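Local structure of 'Carboxyl esterase 2 (Tuber melanosporum Mel28, 5MIF) at residues 111-116 with 165-170; 78-83 with 175-180; 93-98 with 123-128. The protein probably hydrolyses carboxylic esters as an alpha/beta-hydrolase-fold esterase of the truffle Tuber melanosporum, related to archaeal carboxylesterases. All coordinates share one frame; numbering follows the deposited sequence.

All three contacts are built on one mixed beta-sheet of an alpha/beta hydrolase fold. Contact 1 sets helix 158-173 against strand 109-115; contact 2, with its centre about 10 Å from that of contact 1, joins the outermost strand 75-82 to the loop that follows the same helix. Trp169 links the two, its CH2 lying 3.7 Å from Leu177 CD1. Contact 3 packs the next strand, 90-97, against the loop 123-128; Lys96 NZ reaches Leu177 O of contact 2. His116 and Tyr128 meet between contacts 1 and 3. The probable catalytic triad Ser190-His317-Asp287 lies outside all three, although Phe115 of contact 1 touches the presumed nucleophile elbow.

Contact 1: 111-116 with 165-170; sequences VIAYFH and AAVQWL
Val111 and Leu170 meet through methyl groups that their first torsions send across the gap: Val111 CG2 lies anti to the backbone N, and so does Leu170 CG to its own N (chi1 -180°). The two side chains approach tip to tip, with Val111 CG2 4.0 Å from Leu170 CD2. One helical turn earlier, Val167 places CG1 anti to N and leaves CG2 beside N, and this second methyl serves two partners on the strand. It lies in the plane of the Phe115 ring, at its edge, 3.9 Å from Phe115 CZ, the side chains crossing at about a right angle. Ala113 CB is the other partner, 4.3 Å from Val167 CG2; its small methyl fits between the larger groups of Val111 and Phe115. Val111 and Ala113 thus point at the helix, and the far end of the Phe115 ring reaches it; the helix answers with Val167 and Leu170, and the touching surfaces are wholly apolar and buried. Strand 111-115 and helix 165-170 run nearly antiparallel, at 167°, with their axes 10.2 Å apart at closest approach. This is the helix-on-sheet packing of an alpha/beta hydrolase. Phe144 of strand 142-147 touches both Val111 and Leu170, while Phe186 of strand 184-189 meets Phe115 edge-to-face and also touches Val167. Helix 129-139 receives Ile112 and Tyr114 on the other face of the strand.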
loop_
_atom_site.group_PDB
_atom_site.type_symbol
_atom_site.label_atom_id
_atom_site.label_comp_id
_atom_site.label_asym_id
_atom_site.label_seq_id
_atom_site.Cartn_x
_atom_site.Cartn_y
_atom_site.Cartn_z
ATOM N N VAL A 111 -12.812 -3.393 18.163
ATOM C CA VAL A 111 -13.767 -2.430 17.618
ATOM C C VAL A 111 -13.076 -1.255 16.957
ATOM O O VAL A 111 -12.123 -0.688 17.488
ATOM C CB VAL A 111 -14.729 -1.910 18.709
ATOM C CG1 VAL A 111 -13.958 -1.328 19.882
ATOM C CG2 VAL A 111 -15.713 -0.884 18.121
ATOM N N ILE A 112 -13.549 -0.909 15.767
ATOM C CA ILE A 112 -13.031 0.254 15.068
ATOM C C ILE A 112 -14.020 1.420 15.189
ATOM O O ILE A 112 -15.134 1.349 14.652
ATOM C CB ILE A 112 -12.781 -0.048 13.576
ATOM C CG1 ILE A 112 -11.836 -1.252 13.416
ATOM C CG2 ILE A 112 -12.258 1.204 12.869
ATOM C CD1 ILE A 112 -11.824 -1.840 12.018
ATOM N N ALA A 113 -13.617 2.485 15.885
ATOM C CA ALA A 113 -14.404 3.717 15.881
ATOM C C ALA A 113 -14.150 4.386 14.542
ATOM O O ALA A 113 -13.008 4.741 14.231
ATOM C CB ALA A 113 -14.012 4.636 17.033
ATOM N N TYR A 114 -15.194 4.526 13.724
ATOM C CA TYR A 114 -15.002 5.083 12.394
ATOM C C TYR A 114 -15.676 6.462 12.225
ATOM O O TYR A 114 -16.837 6.644 12.574
ATOM C CB TYR A 114 -15.501 4.113 11.301
ATOM C CG TYR A 114 -14.938 4.536 9.956
ATOM C CD1 TYR A 114 -13.670 4.127 9.558
ATOM C CD2 TYR A 114 -15.629 5.436 9.138
ATOM C CE1 TYR A 114 -13.120 4.551 8.372
ATOM C CE2 TYR A 114 -15.087 5.864 7.945
ATOM C CZ TYR A 114 -13.827 5.415 7.568
ATOM O OH TYR A 114 -13.278 5.841 6.385
ATOM N N PHE A 115 -14.926 7.424 11.686
ATOM C CA PHE A 115 -15.406 8.781 11.475
ATOM C C PHE A 115 -15.452 9.065 9.978
ATOM O O PHE A 115 -14.415 9.171 9.329
ATOM C CB PHE A 115 -14.507 9.781 12.210
ATOM C CG PHE A 115 -14.158 9.339 13.596
ATOM C CD1 PHE A 115 -15.101 9.409 14.614
ATOM C CD2 PHE A 115 -12.911 8.792 13.871
ATOM C CE1 PHE A 115 -14.800 8.971 15.894
ATOM C CE2 PHE A 115 -12.602 8.338 15.147
ATOM C CZ PHE A 115 -13.544 8.435 16.161
ATOM N N HIS A 116 -16.661 9.151 9.423
ATOM C CA HIS A 116 -16.831 9.186 7.969
ATOM C C HIS A 116 -16.508 10.548 7.386
ATOM O O HIS A 116 -16.507 11.561 8.097
ATOM C CB HIS A 116 -18.258 8.783 7.598
ATOM C CG HIS A 116 -19.284 9.843 7.870
ATOM N ND1 HIS A 116 -19.486 10.921 7.028
ATOM C CD2 HIS A 116 -20.175 9.982 8.882
ATOM C CE1 HIS A 116 -20.465 11.672 7.508
ATOM N NE2 HIS A 116 -20.898 11.126 8.633
ATOM N N ALA A 165 -16.825 12.536 22.370
ATOM C CA ALA A 165 -17.730 12.088 23.434
ATOM C C ALA A 165 -18.275 10.669 23.199
ATOM O O ALA A 165 -18.449 9.892 24.148
ATOM C CB ALA A 165 -18.907 13.083 23.596
ATOM N N ALA A 166 -18.534 10.334 21.938
ATOM C CA ALA A 166 -18.993 8.993 21.588
ATOM C C ALA A 166 -17.921 7.952 21.914
ATOM O O ALA A 166 -18.226 6.861 22.405
ATOM C CB ALA A 166 -19.371 8.923 20.114
ATOM N N VAL A 167 -16.663 8.285 21.643
ATOM C CA VAL A 167 -15.577 7.367 21.973
ATOM C C VAL A 167 -15.494 7.147 23.484
ATOM O O VAL A 167 -15.331 6.006 23.940
ATOM C CB VAL A 167 -14.228 7.861 21.415
ATOM C CG1 VAL A 167 -13.062 7.045 21.993
ATOM C CG2 VAL A 167 -14.249 7.771 19.899
ATOM N N GLN A 168 -15.639 8.219 24.262
ATOM C CA GLN A 168 -15.575 8.090 25.724
ATOM C C GLN A 168 -16.688 7.172 26.232
ATOM O O GLN A 168 -16.489 6.400 27.177
ATOM C CB GLN A 168 -15.671 9.458 26.410
ATOM C CG GLN A 168 -14.597 10.470 26.001
ATOM C CD GLN A 168 -13.201 9.868 25.865
ATOM O OE1 GLN A 168 -12.623 9.387 26.841
ATOM N NE2 GLN A 168 -12.662 9.890 24.651
ATOM N N TRP A 169 -17.859 7.276 25.615
ATOM C CA TRP A 169 -18.975 6.397 25.925
ATOM C C TRP A 169 -18.653 4.942 25.592
ATOM O O TRP A 169 -18.947 4.045 26.376
ATOM C CB TRP A 169 -20.233 6.830 25.166
ATOM C CG TRP A 169 -21.456 6.053 25.569
ATOM C CD1 TRP A 169 -22.382 6.418 26.503
ATOM C CD2 TRP A 169 -21.881 4.778 25.059
ATOM N NE1 TRP A 169 -23.351 5.452 26.608
ATOM C CE2 TRP A 169 -23.069 4.436 25.735
ATOM C CE3 TRP A 169 -21.370 3.892 24.098
ATOM C CZ2 TRP A 169 -23.763 3.251 25.480
ATOM C CZ3 TRP A 169 -22.058 2.710 23.848
ATOM C CH2 TRP A 169 -23.243 2.403 24.536
ATOM N N LEU A 170 -18.070 4.717 24.419
ATOM C CA LEU A 170 -17.692 3.377 23.982
ATOM C C LEU A 170 -16.690 2.782 24.965
ATOM O O LEU A 170 -16.772 1.606 25.303
ATOM C CB LEU A 170 -17.107 3.411 22.568
ATOM C CG LEU A 170 -16.658 2.083 21.933
ATOM C CD1 LEU A 170 -17.816 1.116 21.801
ATOM C CD2 LEU A 170 -15.993 2.300 20.579
#

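Contact 2: 78-83 with 175-180; sequences KILSLP and EKLGVD
Apolar packing joins Leu80 and Leu177 in this small surface contact. The two leucines reach toward each other tip to tip, Leu80 CD1 lying 3.9 Å from Leu177 CD1. The second element is a lysine chain laid across the other methyl of the same leucine. Lys78 has CG anti to the backbone N (chi1 -176°) and stays extended beyond it, which carries its outer methylenes over to Leu177; the side chains cross at about a right angle. CD of Lys78 is 3.6 Å from Leu177 CD2, and Lys78 NZ comes to 3.3 Å from the same methyl, a van der Waals approach without polar bonding. Leu177 therefore divides its branches, CD1 to Leu80 and CD2 to Lys78. A backbone hydrogen bond inside the loop, Gly178 N to Glu175 O at 3.0 Å, closes the turn from which Leu177 projects. Strand 75-82, the outermost on this side of the sheet within the chain, is here joined to the connection between helix 158-173 and strand 179-180. Trp169 of that helix and Leu94 of strand 90-97 flank Leu177, placing it between helix and sheet.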
loop_
_atom_site.group_PDB
_atom_site.type_symbol
_atom_site.label_atom_id
_atom_site.label_comp_id
_atom_site.label_asym_id
_atom_site.label_seq_id
_atom_site.Cartn_x
_atom_site.Cartn_y
_atom_site.Cartn_z
ATOM N N LYS A 78 -26.620 -2.308 15.900
ATOM C CA LYS A 78 -27.291 -1.765 17.070
ATOM C C LYS A 78 -27.289 -0.236 16.959
ATOM O O LYS A 78 -26.232 0.399 16.866
ATOM C CB LYS A 78 -26.630 -2.238 18.368
ATOM C CG LYS A 78 -27.362 -1.763 19.617
ATOM C CD LYS A 78 -26.906 -2.492 20.871
ATOM C CE LYS A 78 -27.888 -2.251 22.020
ATOM N NZ LYS A 78 -27.668 -3.153 23.192
ATOM N N ILE A 79 -28.487 0.341 16.935
ATOM C CA ILE A 79 -28.665 1.785 16.818
ATOM C C ILE A 79 -28.614 2.451 18.186
ATOM O O ILE A 79 -29.401 2.133 19.086
ATOM C CB ILE A 79 -29.992 2.103 16.123
ATOM C CG1 ILE A 79 -30.123 1.235 14.868
ATOM C CG2 ILE A 79 -30.086 3.588 15.799
ATOM C CD1 ILE A 79 -31.418 1.403 14.110
ATOM N N LEU A 80 -27.664 3.367 18.346
ATOM C CA LEU A 80 -27.421 3.985 19.643
ATOM C C LEU A 80 -27.669 5.494 19.633
ATOM O O LEU A 80 -27.129 6.224 18.798
ATOM C CB LEU A 80 -25.990 3.679 20.099
ATOM C CG LEU A 80 -25.680 2.183 20.277
ATOM C CD1 LEU A 80 -24.189 1.947 20.470
ATOM C CD2 LEU A 80 -26.486 1.603 21.454
ATOM N N SER A 81 -28.479 5.953 20.582
ATOM C CA SER A 81 -28.647 7.380 20.818
ATOM C C SER A 81 -27.904 7.712 22.097
ATOM O O SER A 81 -28.451 7.542 23.185
ATOM C CB SER A 81 -30.129 7.727 20.950
ATOM O OG SER A 81 -30.785 7.532 19.714
ATOM N N LEU A 82 -26.686 8.231 21.980
ATOM C CA LEU A 82 -25.872 8.432 23.170
ATOM C C LEU A 82 -26.170 9.813 23.752
ATOM O O LEU A 82 -26.009 10.828 23.069
ATOM C CB LEU A 82 -24.385 8.291 22.831
ATOM C CG LEU A 82 -23.995 7.052 22.011
ATOM C CD1 LEU A 82 -22.498 7.009 21.764
ATOM C CD2 LEU A 82 -24.448 5.777 22.726
ATOM N N PRO A 83 -26.616 9.852 25.017
ATOM C CA PRO A 83 -26.970 11.119 25.668
ATOM C C PRO A 83 -25.729 11.851 26.146
ATOM O O PRO A 83 -25.577 12.084 27.345
ATOM C CB PRO A 83 -27.833 10.676 26.849
ATOM C CG PRO A 83 -27.286 9.324 27.210
ATOM C CD PRO A 83 -26.839 8.694 25.903
ATOM N N GLU A 175 -17.951 -2.983 26.651
ATOM C CA GLU A 175 -17.901 -4.368 27.093
ATOM C C GLU A 175 -19.306 -4.961 27.138
ATOM O O GLU A 175 -19.514 -6.101 26.732
ATOM C CB GLU A 175 -17.221 -4.473 28.455
ATOM C CG GLU A 175 -16.868 -5.897 28.848
ATOM C CD GLU A 175 -15.915 -5.962 30.026
ATOM O OE1 GLU A 175 -15.267 -4.937 30.326
ATOM O OE2 GLU A 175 -15.801 -7.049 30.631
ATOM N N LYS A 176 -20.279 -4.147 27.539
ATOM C CA LYS A 176 -21.663 -4.588 27.656
ATOM C C LYS A 176 -22.314 -4.811 26.302
ATOM O O LYS A 176 -23.357 -5.458 26.200
ATOM C CB LYS A 176 -22.461 -3.517 28.402
ATOM C CG LYS A 176 -21.885 -3.153 29.758
ATOM C CD LYS A 176 -22.577 -1.921 30.314
ATOM C CE LYS A 176 -22.120 -1.611 31.725
ATOM N NZ LYS A 176 -22.537 -0.242 32.106
ATOM N N LEU A 177 -21.665 -4.325 25.253
ATOM C CA LEU A 177 -22.141 -4.540 23.892
ATOM C C LEU A 177 -21.347 -5.628 23.183
ATOM O O LEU A 177 -21.575 -5.907 22.005
ATOM C CB LEU A 177 -22.071 -3.242 23.092
ATOM C CG LEU A 177 -22.962 -2.108 23.596
ATOM C CD1 LEU A 177 -22.691 -0.847 22.800
ATOM C CD2 LEU A 177 -24.431 -2.510 23.522
ATOM N N GLY A 178 -20.398 -6.224 23.895
ATOM C CA GLY A 178 -19.651 -7.339 23.342
ATOM C C GLY A 178 -18.412 -6.916 22.575
ATOM O O GLY A 178 -17.916 -7.670 21.745
ATOM N N VAL A 179 -17.923 -5.704 22.824
ATOM C CA VAL A 179 -16.681 -5.271 22.197
ATOM C C VAL A 179 -15.666 -4.952 23.273
ATOM O O VAL A 179 -16.012 -4.705 24.430
ATOM C CB VAL A 179 -16.861 -4.038 21.273
ATOM C CG1 VAL A 179 -17.881 -4.330 20.189
ATOM C CG2 VAL A 179 -17.253 -2.810 22.084
ATOM N N ASP A 180 -14.404 -4.955 22.874
ATOM C CA ASP A 180 -13.310 -4.730 23.802
ATOM C C ASP A 180 -12.730 -3.336 23.617
ATOM O O ASP A 180 -11.960 -3.101 22.690
ATOM C CB ASP A 180 -12.235 -5.808 23.595
ATOM C CG ASP A 180 -11.044 -5.643 24.518
ATOM O OD1 ASP A 180 -11.086 -4.795 25.438
ATOM O OD2 ASP A 180 -10.043 -6.351 24.287
#

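Contact 3: 93-98 with 123-128; sequences YLYKPV and GGPKSY
Tyr93 and Tyr95, two residues apart on strand 93-97, lie on the same side of it and both point toward Pro125, whose CA lies 7.9 Å from Tyr93 CA. Opposite them, 123-128 is a loop in which residues 125-127 turn with helix-like phi and psi but lack a helix's hydrogen-bond pattern; a weak bond from Tyr128 N to Gly124 O spans 3.3 Å. Gly123, at phi 106°, adopts a conformation in which a CB would collide with the carbonyl oxygen before it. Pro125 is the wedge of the contact, meeting the tyrosines with different atoms. Its CG lies 3.6 Å from Tyr93 CE1, while Pro125 CB sits over one face of the Tyr93 ring, displaced toward the rim. The chi1 of Tyr93 (-60°) sets CG beside the backbone N and anti to the carbonyl carbon, directing the ring at the proline. Tyr95 instead brings its hydroxyl: OH is 3.2 Å from Pro125 CB, the side chains crossing at about a right angle. A water joins the two segments, 3.1 Å from Tyr95 OH and donating to Pro125 O at 2.5 Å, so short that the exact length is doubtful. An alanine in place of Tyr93 would probably leave the Pro125 ring without the aromatic surface against which CB and CG rest, so that the loop is held less firmly on the strand. In the chain the loop follows strand 109-115 and leads into helix 129-139, with Tyr128 at the N-cap position. Asp62 holds the loop by hydrogen bonds from Lys126 N to its OD2 and from Ser127 OG to its OD1. Phe145 of strand 142-147, next to 90-97 in the sheet, touches both Tyr95 and Pro125, and Ile132 and Ile136 of helix 129-139 pack on Tyr95.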
loop_
_atom_site.group_PDB
_atom_site.type_symbol
_atom_site.label_atom_id
_atom_site.label_comp_id
_atom_site.label_asym_id
_atom_site.label_seq_id
_atom_site.Cartn_x
_atom_site.Cartn_y
_atom_site.Cartn_z
ATOM N N TYR A 93 -23.857 3.896 15.326
ATOM C CA TYR A 93 -24.248 2.557 14.936
ATOM C C TYR A 93 -23.128 1.568 15.289
ATOM O O TYR A 93 -21.996 1.735 14.846
ATOM C CB TYR A 93 -24.560 2.491 13.441
ATOM C CG TYR A 93 -25.681 3.413 12.988
ATOM C CD1 TYR A 93 -25.433 4.752 12.692
ATOM C CD2 TYR A 93 -26.991 2.954 12.895
ATOM C CE1 TYR A 93 -26.467 5.609 12.289
ATOM C CE2 TYR A 93 -28.027 3.795 12.494
ATOM C CZ TYR A 93 -27.761 5.120 12.197
ATOM O OH TYR A 93 -28.793 5.944 11.803
ATOM N N LEU A 94 -23.435 0.531 16.064
ATOM C CA LEU A 94 -22.437 -0.504 16.326
ATOM C C LEU A 94 -22.670 -1.683 15.388
ATOM O O LEU A 94 -23.686 -2.363 15.480
ATOM C CB LEU A 94 -22.482 -0.974 17.779
ATOM C CG LEU A 94 -21.444 -2.040 18.184
ATOM C CD1 LEU A 94 -20.025 -1.477 18.083
ATOM C CD2 LEU A 94 -21.709 -2.574 19.584
ATOM N N TYR A 95 -21.729 -1.912 14.480
ATOM C CA TYR A 95 -21.826 -3.037 13.560
ATOM C C TYR A 95 -20.894 -4.163 13.987
ATOM O O TYR A 95 -19.707 -3.924 14.212
ATOM C CB TYR A 95 -21.492 -2.614 12.141
ATOM C CG TYR A 95 -22.312 -1.467 11.591
ATOM C CD1 TYR A 95 -23.673 -1.616 11.305
ATOM C CD2 TYR A 95 -21.706 -0.256 11.291
ATOM C CE1 TYR A 95 -24.407 -0.557 10.755
ATOM C CE2 TYR A 95 -22.417 0.794 10.757
ATOM C CZ TYR A 95 -23.759 0.648 10.488
ATOM O OH TYR A 95 -24.419 1.727 9.945
ATOM N N LYS A 96 -21.437 -5.374 14.117
ATOM C CA LYS A 96 -20.652 -6.553 14.514
ATOM C C LYS A 96 -20.751 -7.693 13.511
ATOM O O LYS A 96 -21.836 -8.010 13.046
ATOM C CB LYS A 96 -21.105 -7.071 15.882
ATOM C CG LYS A 96 -21.040 -6.065 16.998
ATOM C CD LYS A 96 -21.175 -6.750 18.345
ATOM C CE LYS A 96 -22.644 -6.915 18.689
ATOM N NZ LYS A 96 -22.839 -7.728 19.906
ATOM N N PRO A 97 -19.614 -8.311 13.170
ATOM C CA PRO A 97 -19.683 -9.511 12.330
ATOM C C PRO A 97 -20.465 -10.651 13.017
ATOM O O PRO A 97 -20.528 -10.729 14.244
ATOM C CB PRO A 97 -18.216 -9.904 12.161
ATOM C CG PRO A 97 -17.545 -9.359 13.390
ATOM C CD PRO A 97 -18.254 -8.061 13.680
ATOM N N VAL A 98 -21.060 -11.524 12.219
ATOM C CA VAL A 98 -21.820 -12.663 12.732
ATOM C C VAL A 98 -20.873 -13.702 13.353
ATOM O O VAL A 98 -19.675 -13.694 13.077
ATOM C CB VAL A 98 -22.644 -13.329 11.613
ATOM C CG1 VAL A 98 -23.528 -12.305 10.950
ATOM C CG2 VAL A 98 -21.717 -13.930 10.575
ATOM N N GLY A 123 -22.734 12.523 4.083
ATOM C CA GLY A 123 -22.312 11.208 4.516
ATOM C C GLY A 123 -23.121 10.713 5.694
ATOM O O GLY A 123 -23.887 11.469 6.294
ATOM N N GLY A 124 -22.940 9.436 6.017
ATOM C CA GLY A 124 -23.662 8.778 7.088
ATOM C C GLY A 124 -23.585 7.293 6.805
ATOM O O GLY A 124 -22.863 6.886 5.892
ATOM N N PRO A 125 -24.331 6.479 7.560
ATOM C CA PRO A 125 -24.230 5.020 7.422
ATOM C C PRO A 125 -24.588 4.499 6.029
ATOM O O PRO A 125 -24.027 3.482 5.620
ATOM C CB PRO A 125 -25.221 4.498 8.467
ATOM C CG PRO A 125 -26.175 5.645 8.708
ATOM C CD PRO A 125 -25.331 6.876 8.567
ATOM N N LYS A 126 -25.472 5.178 5.301
ATOM C CA LYS A 126 -25.912 4.678 3.995
ATOM C C LYS A 126 -24.829 4.784 2.940
ATOM O O LYS A 126 -24.515 3.813 2.251
ATOM C CB LYS A 126 -27.167 5.422 3.508
ATOM C CG LYS A 126 -28.436 5.216 4.343
ATOM C CD LYS A 126 -29.598 6.039 3.740
ATOM C CE LYS A 126 -30.959 5.387 3.936
ATOM N NZ LYS A 126 -31.719 5.907 5.104
ATOM N N SER A 127 -24.260 5.974 2.806
ATOM C CA SER A 127 -23.260 6.221 1.787
ATOM C C SER A 127 -21.961 5.490 2.076
ATOM O O SER A 127 -21.137 5.314 1.181
ATOM C CB SER A 127 -23.010 7.720 1.638
ATOM O OG SER A 127 -22.768 8.312 2.896
ATOM N N TYR A 128 -21.772 5.099 3.331
ATOM C CA TYR A 128 -20.550 4.415 3.739
ATOM C C TYR A 128 -20.751 2.921 3.954
ATOM O O TYR A 128 -19.876 2.257 4.498
ATOM C CB TYR A 128 -19.980 5.078 4.999
ATOM C CG TYR A 128 -19.105 6.252 4.628
ATOM C CD1 TYR A 128 -19.672 7.477 4.264
ATOM C CD2 TYR A 128 -17.714 6.132 4.601
ATOM C CE1 TYR A 128 -18.883 8.548 3.896
ATOM C CE2 TYR A 128 -16.911 7.208 4.236
ATOM C CZ TYR A 128 -17.504 8.414 3.883
ATOM O OH TYR A 128 -16.719 9.481 3.505
HETATM O O HOH W 1 -24.307 1.281 6.864
#